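Local coordinates for effector protein HopAB2 (Pseudomonas syringae pv. tomato, PDB 3TL8) that elicits host immunity when recognised by the tomato Pto resistance protein and, in susceptible plants, acts as a virulence factor suppressing programmed cell death and plant immunity, at residues R45-Q50 and Q80-N85; P86-G91 and V95-L100. All coordinates share one frame; numbering follows the deposited sequence.

Contact 1 of 2, residues R45-Q50 and Q80-N85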
ATOM      1  N   ARG B  45      28.448  -4.381  -7.049  1.00 72.48           N
ATOM      2  CA  ARG B  45      29.841  -4.676  -7.362  1.00 74.13           C
ATOM      3  C   ARG B  45      30.332  -3.739  -8.449  1.00 80.07           C
ATOM      4  O   ARG B  45      31.411  -3.165  -8.332  1.00 86.44           O
ATOM      5  CB  ARG B  45      30.015  -6.124  -7.813  1.00 73.70           C
ATOM      6  CG  ARG B  45      30.382  -7.080  -6.696  1.00 80.25           C
ATOM      7  CD  ARG B  45      30.976  -8.363  -7.255  1.00 82.81           C
ATOM      8  NE  ARG B  45      30.062  -9.039  -8.170  1.00 75.40           N
ATOM      9  CZ  ARG B  45      29.083  -9.843  -7.776  1.00 71.93           C
ATOM     10  NH1 ARG B  45      28.892 -10.059  -6.484  1.00 79.71           N
ATOM     11  NH2 ARG B  45      28.292 -10.425  -8.667  1.00 67.35           N
ATOM     12  N   GLY B  46      29.528  -3.584  -9.498  1.00 80.55           N
ATOM     13  CA  GLY B  46      29.864  -2.705 -10.605  1.00 82.17           C
ATOM     14  C   GLY B  46      30.010  -1.249 -10.192  1.00 84.85           C
ATOM     15  O   GLY B  46      30.944  -0.566 -10.624  1.00 88.25           O
ATOM     16  N   LEU B  47      29.089  -0.776  -9.355  1.00 76.52           N
ATOM     17  CA  LEU B  47      29.122   0.601  -8.872  1.00 72.95           C
ATOM     18  C   LEU B  47      30.374   0.851  -8.034  1.00 70.87           C
ATOM     19  O   LEU B  47      30.918   1.954  -8.035  1.00 74.87           O
ATOM     20  CB  LEU B  47      27.869   0.926  -8.049  1.00 69.10           C
ATOM     21  CG  LEU B  47      26.503   0.606  -8.660  1.00 66.01           C
ATOM     22  CD1 LEU B  47      25.419   0.753  -7.612  1.00 64.87           C
ATOM     23  CD2 LEU B  47      26.213   1.477  -9.873  1.00 69.81           C
ATOM     24  N   VAL B  48      30.816  -0.168  -7.305  1.00 69.80           N
ATOM     25  CA  VAL B  48      32.056  -0.066  -6.547  1.00 85.01           C
ATOM     26  C   VAL B  48      33.223  -0.140  -7.529  1.00 93.04           C
ATOM     27  O   VAL B  48      34.261   0.504  -7.344  1.00 91.44           O
ATOM     28  CB  VAL B  48      32.189  -1.179  -5.489  1.00 91.23           C
ATOM     29  CG1 VAL B  48      33.387  -0.912  -4.586  1.00 92.02           C
ATOM     30  CG2 VAL B  48      30.919  -1.289  -4.657  1.00 92.09           C
ATOM     31  N   GLN B  49      33.032  -0.927  -8.581  1.00 94.22           N
ATOM     32  CA  GLN B  49      34.025  -1.053  -9.630  1.00 99.40           C
ATOM     33  C   GLN B  49      34.249   0.288 -10.314  1.00101.59           C
ATOM     34  O   GLN B  49      35.382   0.647 -10.635  1.00105.61           O
ATOM     35  CB  GLN B  49      33.576  -2.080 -10.669  1.00104.45           C
ATOM     36  CG  GLN B  49      33.811  -1.614 -12.099  1.00112.30           C
ATOM     37  CD  GLN B  49      33.384  -2.632 -13.130  1.00115.34           C
ATOM     38  OE1 GLN B  49      32.218  -3.028 -13.186  1.00113.47           O
ATOM     39  NE2 GLN B  49      34.329  -3.062 -13.959  1.00114.24           N
ATOM     40  N   GLN B  50      33.167   1.029 -10.537  1.00 98.33           N
ATOM     41  CA  GLN B  50      33.249   2.277 -11.290  1.00 96.49           C
ATOM     42  C   GLN B  50      33.481   3.501 -10.407  1.00 84.89           C
ATOM     43  O   GLN B  50      33.150   4.624 -10.789  1.00 80.83           O
ATOM     44  CB  GLN B  50      32.010   2.458 -12.166  1.00104.70           C
ATOM     45  CG  GLN B  50      31.823   1.331 -13.162  1.00114.35           C
ATOM     46  CD  GLN B  50      30.630   1.534 -14.071  1.00125.12           C
ATOM     47  OE1 GLN B  50      30.004   2.596 -14.078  1.00129.14           O
ATOM     48  NE2 GLN B  50      30.308   0.507 -14.850  1.00127.53           N
ATOM     49  N   GLN B  80      21.953   3.159 -15.049  1.00 93.91           N
ATOM     50  CA  GLN B  80      21.613   2.635 -16.362  1.00 99.64           C
ATOM     51  C   GLN B  80      22.806   1.870 -16.932  1.00102.97           C
ATOM     52  O   GLN B  80      22.661   0.868 -17.635  1.00104.10           O
ATOM     53  CB  GLN B  80      21.256   3.799 -17.282  1.00104.46           C
ATOM     54  CG  GLN B  80      20.483   3.404 -18.515  1.00111.60           C
ATOM     55  CD  GLN B  80      19.146   2.789 -18.174  1.00115.06           C
ATOM     56  OE1 GLN B  80      19.074   1.636 -17.746  1.00115.02           O
ATOM     57  NE2 GLN B  80      18.075   3.557 -18.354  1.00114.31           N
ATOM     58  N   ASN B  81      23.992   2.368 -16.618  1.00103.46           N
ATOM     59  CA  ASN B  81      25.236   1.730 -16.998  1.00105.04           C
ATOM     60  C   ASN B  81      25.319   0.339 -16.360  1.00102.90           C
ATOM     61  O   ASN B  81      25.671  -0.646 -17.013  1.00101.72           O
ATOM     62  CB  ASN B  81      26.400   2.632 -16.568  1.00104.25           C
ATOM     63  CG  ASN B  81      27.727   1.912 -16.530  1.00102.26           C
ATOM     64  OD1 ASN B  81      27.979   1.107 -15.633  1.00104.61           O
ATOM     65  ND2 ASN B  81      28.598   2.217 -17.490  1.00 90.75           N
ATOM     66  N   VAL B  82      24.961   0.270 -15.083  1.00 98.99           N
ATOM     67  CA  VAL B  82      24.947  -0.985 -14.335  1.00 93.33           C
ATOM     68  C   VAL B  82      23.692  -1.817 -14.647  1.00 85.48           C
ATOM     69  O   VAL B  82      23.491  -2.913 -14.113  1.00 80.27           O
ATOM     70  CB  VAL B  82      25.113  -0.719 -12.812  1.00 75.04           C
ATOM     71  CG1 VAL B  82      24.003  -1.377 -11.987  1.00 61.70           C
ATOM     72  CG2 VAL B  82      26.500  -1.152 -12.348  1.00 73.36           C
ATOM     73  N   GLY B  83      22.859  -1.301 -15.541  1.00 79.18           N
ATOM     74  CA  GLY B  83      21.680  -2.031 -15.963  1.00 78.26           C
ATOM     75  C   GLY B  83      20.443  -1.729 -15.141  1.00 73.55           C
ATOM     76  O   GLY B  83      19.340  -2.127 -15.522  1.00 65.52           O
ATOM     77  N   ILE B  84      20.623  -1.033 -14.019  1.00 75.05           N
ATOM     78  CA  ILE B  84      19.493  -0.636 -13.179  1.00 85.18           C
ATOM     79  C   ILE B  84      18.771   0.556 -13.782  1.00 92.37           C
ATOM     80  O   ILE B  84      19.296   1.670 -13.791  1.00 88.96           O
ATOM     81  CB  ILE B  84      19.924  -0.260 -11.749  1.00 81.56           C
ATOM     82  CG1 ILE B  84      20.528  -1.463 -11.031  1.00 76.93           C
ATOM     83  CG2 ILE B  84      18.732   0.274 -10.963  1.00 72.68           C
ATOM     84  CD1 ILE B  84      21.026  -1.146  -9.642  1.00 71.30           C
ATOM     85  N   ASN B  85      17.561   0.322 -14.272  1.00101.07           N
ATOM     86  CA  ASN B  85      16.791   1.378 -14.913  1.00110.50           C
ATOM     87  C   ASN B  85      16.157   2.352 -13.926  1.00108.45           C
ATOM     88  O   ASN B  85      15.277   1.973 -13.153  1.00100.76           O
ATOM     89  CB  ASN B  85      15.700   0.779 -15.809  1.00119.57           C
ATOM     90  CG  ASN B  85      16.247  -0.220 -16.823  1.00124.65           C
ATOM     91  OD1 ASN B  85      17.419  -0.170 -17.203  1.00121.91           O
ATOM     92  ND2 ASN B  85      15.390  -1.132 -17.266  1.00126.16           N
TER

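Contact 2 of 2, residues P86-G91 and V95-L100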
ATOM      1  N   PRO B  86      16.616   3.610 -13.931  1.00112.43           N
ATOM      2  CA  PRO B  86      15.760   4.628 -13.327  1.00116.19           C
ATOM      3  C   PRO B  86      14.506   4.681 -14.184  1.00120.85           C
ATOM      4  O   PRO B  86      14.634   4.507 -15.398  1.00120.36           O
ATOM      5  CB  PRO B  86      16.571   5.912 -13.510  1.00113.34           C
ATOM      6  CG  PRO B  86      17.976   5.460 -13.565  1.00112.93           C
ATOM      7  CD  PRO B  86      17.941   4.143 -14.284  1.00114.63           C
ATOM      8  N   SER B  87      13.329   4.879 -13.592  1.00119.20           N
ATOM      9  CA  SER B  87      13.173   5.017 -12.148  1.00114.87           C
ATOM     10  C   SER B  87      11.783   4.567 -11.726  1.00112.28           C
ATOM     11  O   SER B  87      10.900   4.390 -12.563  1.00113.67           O
ATOM     12  CB  SER B  87      13.404   6.463 -11.713  1.00114.60           C
ATOM     13  OG  SER B  87      14.766   6.679 -11.393  1.00114.11           O
ATOM     14  N   ILE B  88      11.596   4.376 -10.424  1.00110.03           N
ATOM     15  CA  ILE B  88      10.305   3.952  -9.900  1.00109.57           C
ATOM     16  C   ILE B  88       9.259   5.019 -10.189  1.00109.23           C
ATOM     17  O   ILE B  88       8.866   5.774  -9.300  1.00105.42           O
ATOM     18  CB  ILE B  88      10.364   3.703  -8.379  1.00107.13           C
ATOM     19  CG1 ILE B  88      11.646   2.954  -8.004  1.00105.77           C
ATOM     20  CG2 ILE B  88       9.133   2.937  -7.920  1.00107.71           C
ATOM     21  CD1 ILE B  88      11.827   2.758  -6.512  1.00104.83           C
ATOM     22  N   ASP B  89       8.815   5.082 -11.440  1.00113.37           N
ATOM     23  CA  ASP B  89       7.876   6.110 -11.862  1.00119.45           C
ATOM     24  C   ASP B  89       6.469   5.835 -11.351  1.00123.37           C
ATOM     25  O   ASP B  89       5.743   6.752 -10.971  1.00126.44           O
ATOM     26  CB  ASP B  89       7.857   6.225 -13.385  1.00119.83           C
ATOM     27  CG  ASP B  89       7.015   7.389 -13.866  1.00120.11           C
ATOM     28  OD1 ASP B  89       7.058   8.458 -13.219  1.00118.78           O
ATOM     29  OD2 ASP B  89       6.306   7.235 -14.885  1.00120.24           O
ATOM     30  N   LEU B  90       6.092   4.564 -11.342  1.00124.04           N
ATOM     31  CA  LEU B  90       4.739   4.171 -10.980  1.00125.75           C
ATOM     32  C   LEU B  90       4.401   4.416  -9.507  1.00121.17           C
ATOM     33  O   LEU B  90       5.273   4.344  -8.633  1.00114.62           O
ATOM     34  CB  LEU B  90       4.523   2.698 -11.330  1.00131.14           C
ATOM     35  CG  LEU B  90       5.529   1.716 -10.728  1.00134.50           C
ATOM     36  CD1 LEU B  90       5.188   1.416  -9.275  1.00133.29           C
ATOM     37  CD2 LEU B  90       5.582   0.429 -11.540  1.00135.90           C
ATOM     38  N   GLY B  91       3.129   4.716  -9.255  1.00118.18           N
ATOM     39  CA  GLY B  91       2.579   4.735  -7.911  1.00110.98           C
ATOM     40  C   GLY B  91       1.846   3.428  -7.659  1.00105.71           C
ATOM     41  O   GLY B  91       1.072   3.295  -6.704  1.00109.38           O
ATOM     42  N   VAL B  95       5.794  -5.693  -6.662  1.00 41.17           N
ATOM     43  CA  VAL B  95       6.134  -6.997  -6.131  1.00 40.97           C
ATOM     44  C   VAL B  95       7.627  -7.001  -5.910  1.00 38.67           C
ATOM     45  O   VAL B  95       8.143  -7.697  -5.051  1.00 52.53           O
ATOM     46  CB  VAL B  95       5.764  -8.111  -7.106  1.00 44.23           C
ATOM     47  CG1 VAL B  95       6.123  -9.456  -6.517  1.00 44.56           C
ATOM     48  CG2 VAL B  95       4.291  -8.042  -7.423  1.00 41.24           C
ATOM     49  N   GLN B  96       8.319  -6.201  -6.700  1.00 39.44           N
ATOM     50  CA  GLN B  96       9.759  -6.035  -6.555  1.00 45.86           C
ATOM     51  C   GLN B  96      10.236  -4.909  -7.437  1.00 43.96           C
ATOM     52  O   GLN B  96       9.525  -4.469  -8.340  1.00 53.34           O
ATOM     53  CB  GLN B  96      10.510  -7.319  -6.908  1.00 48.45           C
ATOM     54  CG  GLN B  96      10.216  -7.864  -8.295  1.00 59.13           C
ATOM     55  CD  GLN B  96      11.109  -9.042  -8.646  1.00 77.52           C
ATOM     56  OE1 GLN B  96      10.645 -10.179  -8.762  1.00 84.51           O
ATOM     57  NE2 GLN B  96      12.404  -8.773  -8.815  1.00 80.49           N
ATOM     58  N   HIS B  97      11.444  -4.441  -7.162  1.00 49.14           N
ATOM     59  CA  HIS B  97      12.090  -3.438  -7.994  1.00 45.31           C
ATOM     60  C   HIS B  97      13.590  -3.484  -7.773  1.00 43.93           C
ATOM     61  O   HIS B  97      14.046  -3.690  -6.649  1.00 38.05           O
ATOM     62  CB  HIS B  97      11.577  -2.048  -7.656  1.00 48.92           C
ATOM     63  CG  HIS B  97      11.895  -1.025  -8.697  1.00 58.93           C
ATOM     64  ND1 HIS B  97      13.075  -0.317  -8.707  1.00 69.29           N
ATOM     65  CD2 HIS B  97      11.190  -0.597  -9.769  1.00 61.67           C
ATOM     66  CE1 HIS B  97      13.081   0.509  -9.736  1.00 72.59           C
ATOM     67  NE2 HIS B  97      11.948   0.358 -10.398  1.00 69.78           N
ATOM     68  N   PRO B  98      14.362  -3.297  -8.851  1.00 51.78           N
ATOM     69  CA  PRO B  98      15.825  -3.257  -8.775  1.00 59.06           C
ATOM     70  C   PRO B  98      16.315  -2.184  -7.807  1.00 54.70           C
ATOM     71  O   PRO B  98      17.187  -2.462  -6.994  1.00 55.41           O
ATOM     72  CB  PRO B  98      16.234  -2.918 -10.207  1.00 60.10           C
ATOM     73  CG  PRO B  98      15.123  -3.482 -11.040  1.00 60.30           C
ATOM     74  CD  PRO B  98      13.874  -3.268 -10.240  1.00 54.32           C
ATOM     75  N   LEU B  99      15.753  -0.985  -7.882  1.00 51.27           N
ATOM     76  CA  LEU B  99      16.125   0.077  -6.947  1.00 50.96           C
ATOM     77  C   LEU B  99      15.935  -0.287  -5.458  1.00 63.03           C
ATOM     78  O   LEU B  99      16.790   0.054  -4.634  1.00 61.37           O
ATOM     79  CB  LEU B  99      15.388   1.373  -7.284  1.00 50.92           C
ATOM     80  CG  LEU B  99      15.973   2.184  -8.448  1.00 56.33           C
ATOM     81  CD1 LEU B  99      15.049   3.319  -8.902  1.00 45.58           C
ATOM     82  CD2 LEU B  99      17.334   2.723  -8.056  1.00 56.49           C
ATOM     83  N   LEU B 100      14.831  -0.961  -5.107  1.00 56.03           N
ATOM     84  CA  LEU B 100      14.611  -1.334  -3.713  1.00 41.84           C
ATOM     85  C   LEU B 100      15.623  -2.386  -3.285  1.00 42.53           C
ATOM     86  O   LEU B 100      16.209  -2.296  -2.212  1.00 42.67           O
ATOM     87  CB  LEU B 100      13.191  -1.839  -3.474  1.00 40.83           C
ATOM     88  CG  LEU B 100      12.073  -0.825  -3.689  1.00 45.91           C
ATOM     89  CD1 LEU B 100      10.761  -1.535  -3.902  1.00 42.98           C
ATOM     90  CD2 LEU B 100      11.970   0.157  -2.547  1.00 44.69           C
TER

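Contact 1 of 2, residues R45-Q50 and Q80-N85
The backbones of residues 45-50 and 80-85 come nearest at Gly46 and Val82, whose CA atoms lie 6.4 Å apart, where the last turn of helix 29-49 meets the C-terminal end of helix 73-81. Helix 73-81 finishes in a Schellman motif: Gly83 takes a positive phi and the chain turns off into the Gly83-Pro86 segment, the motif assigned to interaction with the Pto kinase. Both segments belong to the all-helical BAK1-binding domain of the longer effector. Val82 makes the apolar part of the contact. Its CG2 methyl lies 3.6 Å from Leu47 CD2 and also meets the bare backbone of Gly46, at 4.1 Å from its CA, where no side chain stands in the way. The Leu47 and Val82 side chains cross at about a right angle, with Leu47 CD2 as the nearest atom to Val82 CG2. Leu47 holds CG anti to its carbonyl carbon (chi1 -51°), and it also packs on Leu57 and Leu102, which ties this edge to helices 54-65 and 98-109. Val82 further touches Ala43, one turn earlier in helix 29-49. On the more exposed side, Gln50 and Asn81 approach from opposite directions. The Gln50 chain is extended beyond CG, and its amide NE2 donates to Asn81 OD1 at 2.5 Å, short enough that the exact length is doubtful. Asn81 OD1 lies close to the plane of the Gln50 amide, but the donor is tilted 21° from the Asn81 carbonyl plane, and the two amide planes stand 85° apart.

Contact 2 of 2, residues P86-G91 and V95-L100
Ile88 lays its CG1 methylene over one face of the His97 imidazole, 3.5 Å from the ring centroid and not far off the ring normal, a CH-pi contact. The approach is displaced toward the rim, and CE1 is the ring atom nearest to Ile88 CG1, at 3.3 Å. Pro98 CD lies against the opposite face, and the ring is sandwiched between Ile88 CG1 and Pro98 CD. With CG1 placed beside the backbone N (chi1 -42°), the Ile88 side chain reaches both the ring and Leu99: Ile88 CG1 is 3.5 Å from Leu99 CD1, and Ile88 CD1 approaches Leu99 CB.

His97 directs its ring back over the start of helix 98-109, CG being anti to the backbone N (chi1 -164°). There it acts as the N-cap residue: ND1 accepts from Leu99 N at 2.9 Å, the donor tilted 23° out of the ring plane. Used in this way, ND1 would probably carry no proton. The capping bond helps to set the rotation of the ring whose face receives Ile88.

The other segment bends sharply to meet it. Ile88 is the centre of an inverse gamma turn, although the Asp89 N to Ser87 O bond that closes it is modelled so short that its length is doubtful, and a cis peptide joins Pro86 to Ser87. Ser87 CA lies 4.1 Å from Leu99 CD1. Beyond the two segments, Leu99 packs on Leu61 and Leu79, whereas Ile88 touches His64 and also an apolar side chain on the chain of another protein.

In the fold
Contact 1 and contact 2 follow one another along the chain, their centres about 16 Å apart and on opposite sides of the chain's centre. The first joins the ends of helices 29-49 and 73-81; the second folds the loop after helix 73-81 against the start of helix 98-109. The motif assigned to Pto-kinase interaction bridges them, three of its residues lying in contact 1 and Pro86 in contact 2. Ile84 physically links the two, its CG2 lying 4.1 Å from Leu99 CD2. Another protein's chain in the assembly touches contact 2 but not the segments of contact 1, consistent with the partner-binding role implied by the name of the BAK1-binding domain.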